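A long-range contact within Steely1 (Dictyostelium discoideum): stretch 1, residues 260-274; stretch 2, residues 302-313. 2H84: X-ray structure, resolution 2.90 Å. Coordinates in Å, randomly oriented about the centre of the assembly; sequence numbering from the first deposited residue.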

# COMPACT_ATOMS: atom_id res chain seq x y z
N SER A 260 12.63 -18.73 15.35
CA SER A 260 13.65 -18.95 14.33
C SER A 260 14.05 -17.69 13.57
O SER A 260 15.09 -17.64 12.92
CB SER A 260 13.15 -20.00 13.33
OG SER A 260 12.06 -19.47 12.60
N ILE A 261 13.22 -16.66 13.65
CA ILE A 261 13.51 -15.42 12.95
C ILE A 261 14.97 -14.97 13.05
O ILE A 261 15.65 -14.82 12.02
CB ILE A 261 12.55 -14.30 13.43
CG1 ILE A 261 11.12 -14.64 12.98
CG2 ILE A 261 12.95 -12.97 12.84
CD1 ILE A 261 10.06 -13.71 13.47
N PRO A 262 15.50 -14.80 14.27
CA PRO A 262 16.89 -14.35 14.44
C PRO A 262 17.87 -15.11 13.59
O PRO A 262 18.56 -14.54 12.75
CB PRO A 262 17.16 -14.57 15.93
CG PRO A 262 15.78 -14.41 16.54
CD PRO A 262 14.92 -15.17 15.57
N ILE A 263 17.92 -16.42 13.81
CA ILE A 263 18.84 -17.28 13.09
C ILE A 263 18.55 -17.39 11.59
O ILE A 263 19.47 -17.50 10.78
CB ILE A 263 18.92 -18.65 13.83
CG1 ILE A 263 19.61 -19.71 13.01
CG2 ILE A 263 17.64 -19.15 14.13
CD1 ILE A 263 21.02 -19.42 12.86
N VAL A 264 17.28 -17.33 11.20
CA VAL A 264 16.96 -17.40 9.79
C VAL A 264 17.57 -16.15 9.15
O VAL A 264 17.95 -16.16 7.99
CB VAL A 264 15.43 -17.38 9.51
CG1 VAL A 264 15.16 -17.47 8.00
CG2 VAL A 264 14.76 -18.52 10.21
N ILE A 265 17.64 -15.06 9.91
CA ILE A 265 18.23 -13.83 9.36
C ILE A 265 19.75 -14.00 9.32
O ILE A 265 20.38 -13.80 8.28
CB ILE A 265 17.89 -12.60 10.21
CG1 ILE A 265 16.52 -12.08 9.81
CG2 ILE A 265 18.93 -11.50 9.99
CD1 ILE A 265 15.87 -11.20 10.77
N GLY A 266 20.33 -14.38 10.45
CA GLY A 266 21.77 -14.56 10.51
C GLY A 266 22.29 -15.48 9.43
O GLY A 266 23.35 -15.25 8.84
N SER A 267 21.56 -16.55 9.16
CA SER A 267 22.04 -17.49 8.16
C SER A 267 21.86 -17.07 6.70
O SER A 267 22.52 -17.61 5.82
CB SER A 267 21.41 -18.87 8.39
OG SER A 267 20.00 -18.89 8.20
N GLY A 268 20.99 -16.09 6.44
CA GLY A 268 20.79 -15.66 5.07
C GLY A 268 21.32 -14.28 4.76
O GLY A 268 21.38 -13.87 3.61
N ILE A 269 21.74 -13.57 5.80
CA ILE A 269 22.23 -12.21 5.65
C ILE A 269 23.47 -12.04 4.77
O ILE A 269 23.51 -11.16 3.91
CB ILE A 269 22.47 -11.58 7.05
CG1 ILE A 269 22.26 -10.06 7.00
CG2 ILE A 269 23.91 -11.81 7.53
CD1 ILE A 269 21.22 -9.60 5.98
N GLU A 270 24.48 -12.89 4.95
CA GLU A 270 25.71 -12.77 4.18
C GLU A 270 25.51 -12.89 2.68
O GLU A 270 25.94 -12.04 1.92
CB GLU A 270 26.74 -13.79 4.62
CG GLU A 270 28.10 -13.59 3.95
CD GLU A 270 29.09 -14.66 4.32
OE1 GLU A 270 30.24 -14.32 4.69
OE2 GLU A 270 28.71 -15.86 4.23
N ALA A 271 24.87 -13.97 2.25
CA ALA A 271 24.63 -14.18 0.84
C ALA A 271 23.89 -12.98 0.26
O ALA A 271 24.15 -12.56 -0.87
CB ALA A 271 23.82 -15.42 0.62
N PHE A 272 22.96 -12.44 1.05
CA PHE A 272 22.18 -11.28 0.64
C PHE A 272 23.06 -10.04 0.50
O PHE A 272 23.01 -9.37 -0.53
CB PHE A 272 21.06 -11.03 1.66
CG PHE A 272 20.16 -9.89 1.29
CD1 PHE A 272 20.25 -8.68 1.96
CD2 PHE A 272 19.20 -10.03 0.28
CE1 PHE A 272 19.41 -7.62 1.62
CE2 PHE A 272 18.37 -8.98 -0.06
CZ PHE A 272 18.46 -7.78 0.61
N VAL A 273 23.86 -9.74 1.53
CA VAL A 273 24.75 -8.59 1.50
C VAL A 273 25.72 -8.71 0.35
O VAL A 273 26.26 -7.72 -0.14
CB VAL A 273 25.57 -8.46 2.79
CG1 VAL A 273 26.39 -7.19 2.72
CG2 VAL A 273 24.66 -8.45 4.01
N ASP A 274 25.97 -9.95 -0.09
CA ASP A 274 26.86 -10.20 -1.20
C ASP A 274 26.19 -9.80 -2.51
O ASP A 274 26.82 -9.21 -3.37
CB ASP A 274 27.27 -11.68 -1.27
CG ASP A 274 28.43 -12.00 -0.36
OD1 ASP A 274 29.05 -11.06 0.18
OD2 ASP A 274 28.75 -13.19 -0.19
N LYS A 302 17.49 -6.92 19.72
CA LYS A 302 18.89 -7.22 20.04
C LYS A 302 19.42 -8.53 19.44
O LYS A 302 20.53 -8.57 18.92
CB LYS A 302 19.10 -7.22 21.56
CG LYS A 302 18.08 -8.02 22.36
CD LYS A 302 18.65 -9.36 22.83
CE LYS A 302 17.60 -10.13 23.63
NZ LYS A 302 16.35 -10.45 22.85
N SER A 303 18.61 -9.58 19.51
CA SER A 303 19.00 -10.88 18.98
C SER A 303 19.25 -10.73 17.50
O SER A 303 20.25 -11.22 16.99
CB SER A 303 17.90 -11.91 19.20
OG SER A 303 17.19 -11.63 20.38
N ILE A 304 18.35 -10.07 16.79
CA ILE A 304 18.53 -9.90 15.35
C ILE A 304 19.82 -9.12 15.02
O ILE A 304 20.60 -9.54 14.17
CB ILE A 304 17.32 -9.16 14.74
CG1 ILE A 304 16.06 -10.00 14.88
CG2 ILE A 304 17.56 -8.89 13.28
CD1 ILE A 304 16.03 -11.18 13.97
N LEU A 305 20.02 -7.98 15.68
CA LEU A 305 21.19 -7.14 15.45
C LEU A 305 22.52 -7.87 15.70
O LEU A 305 23.46 -7.79 14.91
CB LEU A 305 21.12 -5.89 16.33
CG LEU A 305 19.98 -4.93 16.07
CD1 LEU A 305 20.14 -3.70 16.98
CD2 LEU A 305 20.00 -4.52 14.61
N MET A 306 22.59 -8.60 16.81
CA MET A 306 23.79 -9.33 17.13
C MET A 306 24.06 -10.47 16.16
O MET A 306 25.20 -10.71 15.80
CB MET A 306 23.69 -9.87 18.55
CG MET A 306 23.29 -8.81 19.55
SD MET A 306 23.88 -9.12 21.25
CE MET A 306 22.38 -9.71 22.03
N ASN A 307 23.02 -11.18 15.74
CA ASN A 307 23.20 -12.30 14.82
C ASN A 307 23.79 -11.78 13.52
O ASN A 307 24.68 -12.40 12.95
CB ASN A 307 21.89 -13.01 14.53
CG ASN A 307 21.39 -13.75 15.72
OD1 ASN A 307 20.89 -14.84 15.65
ND2 ASN A 307 21.53 -13.15 16.83
N ILE A 308 23.30 -10.62 13.06
CA ILE A 308 23.80 -10.03 11.82
C ILE A 308 25.24 -9.62 12.01
O ILE A 308 26.08 -9.87 11.14
CB ILE A 308 22.96 -8.82 11.39
CG1 ILE A 308 21.61 -9.31 10.86
CG2 ILE A 308 23.70 -8.03 10.33
CD1 ILE A 308 20.52 -8.25 10.90
N GLU A 309 25.56 -9.00 13.15
CA GLU A 309 26.96 -8.61 13.42
C GLU A 309 27.96 -9.78 13.42
O GLU A 309 29.11 -9.64 12.99
CB GLU A 309 27.07 -7.88 14.77
CG GLU A 309 26.74 -6.41 14.70
CD GLU A 309 26.71 -5.74 16.08
OE1 GLU A 309 26.23 -6.30 17.04
OE2 GLU A 309 27.16 -4.63 16.30
N ASN A 310 27.54 -10.93 13.94
CA ASN A 310 28.37 -12.12 13.99
C ASN A 310 28.53 -12.78 12.63
O ASN A 310 29.61 -13.21 12.27
CB ASN A 310 27.74 -13.15 14.89
CG ASN A 310 27.96 -12.88 16.34
OD1 ASN A 310 27.33 -13.53 17.15
ND2 ASN A 310 28.83 -11.95 16.68
N SER A 311 27.43 -12.90 11.91
CA SER A 311 27.43 -13.50 10.59
C SER A 311 28.29 -12.74 9.59
O SER A 311 29.02 -13.34 8.80
CB SER A 311 25.99 -13.58 10.13
OG SER A 311 25.93 -13.77 8.74
N LEU A 312 28.20 -11.41 9.61
CA LEU A 312 28.99 -10.60 8.69
C LEU A 312 30.33 -10.30 9.34
O LEU A 312 31.23 -9.75 8.72
CB LEU A 312 28.20 -9.33 8.30
CG LEU A 312 26.90 -9.73 7.61
CD1 LEU A 312 26.14 -8.48 7.27
CD2 LEU A 312 27.16 -10.57 6.34
N GLY A 313 30.47 -10.73 10.59
CA GLY A 313 31.72 -10.51 11.30
C GLY A 313 32.15 -9.06 11.24
O GLY A 313 33.30 -8.77 11.00

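Two helical segments of one Steely1 chain, one within each stretch, pack with their N-to-C directions 32° apart and an axis-to-axis approach of 8.4 Å, burying 555 Å² between the two stretches. The backbones come nearest at Pro-262 and Ile-304 (CA to CA 4.8 Å) and at Gly-266 and Asn-307 (CA to CA 5.1 Å); the spacing is wider between Glu-270 CA and Leu-312 CA, at 6.0 Å.

Apolar packing makes up most of the contact. The side chain of Ile-304 leaves its backbone sideways, but its end comes nearer to the first helix, so that Ile-304 CD1 lies 3.7 Å from Ile-261 CG2, 3.3 Å from Pro-262 CA and 3.2 Å from Ile-265 CD1. The last distance is short for two methyl groups and should not be over-read at 2.90 Å resolution. One turn on, Ile-308 meets Ile-265 and Ile-269, whose CA-to-CB bonds point toward the second stretch: Ile-308 CG1 is 3.6 Å from Ile-265 CG2 and 4.0 Å from Ile-269 CG1. Leu-312, near the C-terminal end of the second stretch, extends the apolar row. Leu-312 CG is 3.6 Å from Ile-269 CG2, Leu-312 CD1 3.6 Å from Val-273 CG2, and Leu-312 CD2 3.4 Å from Glu-270 CA; the CA contact is with the backbone, while Leu-312 CD2 also lies 3.7 Å from Glu-270 CB, at the aliphatic base of the side chain. Ile-265, Ile-269 and Val-273 follow one another at intervals of four, which places them along one side of their helix.

Gly-266 is one of the places where the backbones come close. Gly-266 CA is 4.3 Å from Asn-307 CB, and a CB modelled ideally on Gly-266 would lie only 3.4 Å from that same Asn-307 CB, a tight fit. The absence of a side chain therefore leaves room for Asn-307, which points toward the first helix. The amide end of Asn-307 makes no hydrogen bond across the contact: Asn-307 OD1 stays 3.7 Å from Pro-262 C and 3.8 Å from Ile-263 N.

A single hydrogen bond joins the stretches. Ser-311 OG donates to Gly-266 O at 3.0 Å, with Ser-311 in the t rotamer (chi1 162°). Gly-266 O has no backbone partner within its own helix, since Glu-270 N lies 4.7 Å from Gly-266 O, and the serine hydroxyl reaches it from the neighbouring helix. The same Ser-311 OG sits 3.1 Å from Ile-269 CG2, so this polar link is set directly against the apolar row.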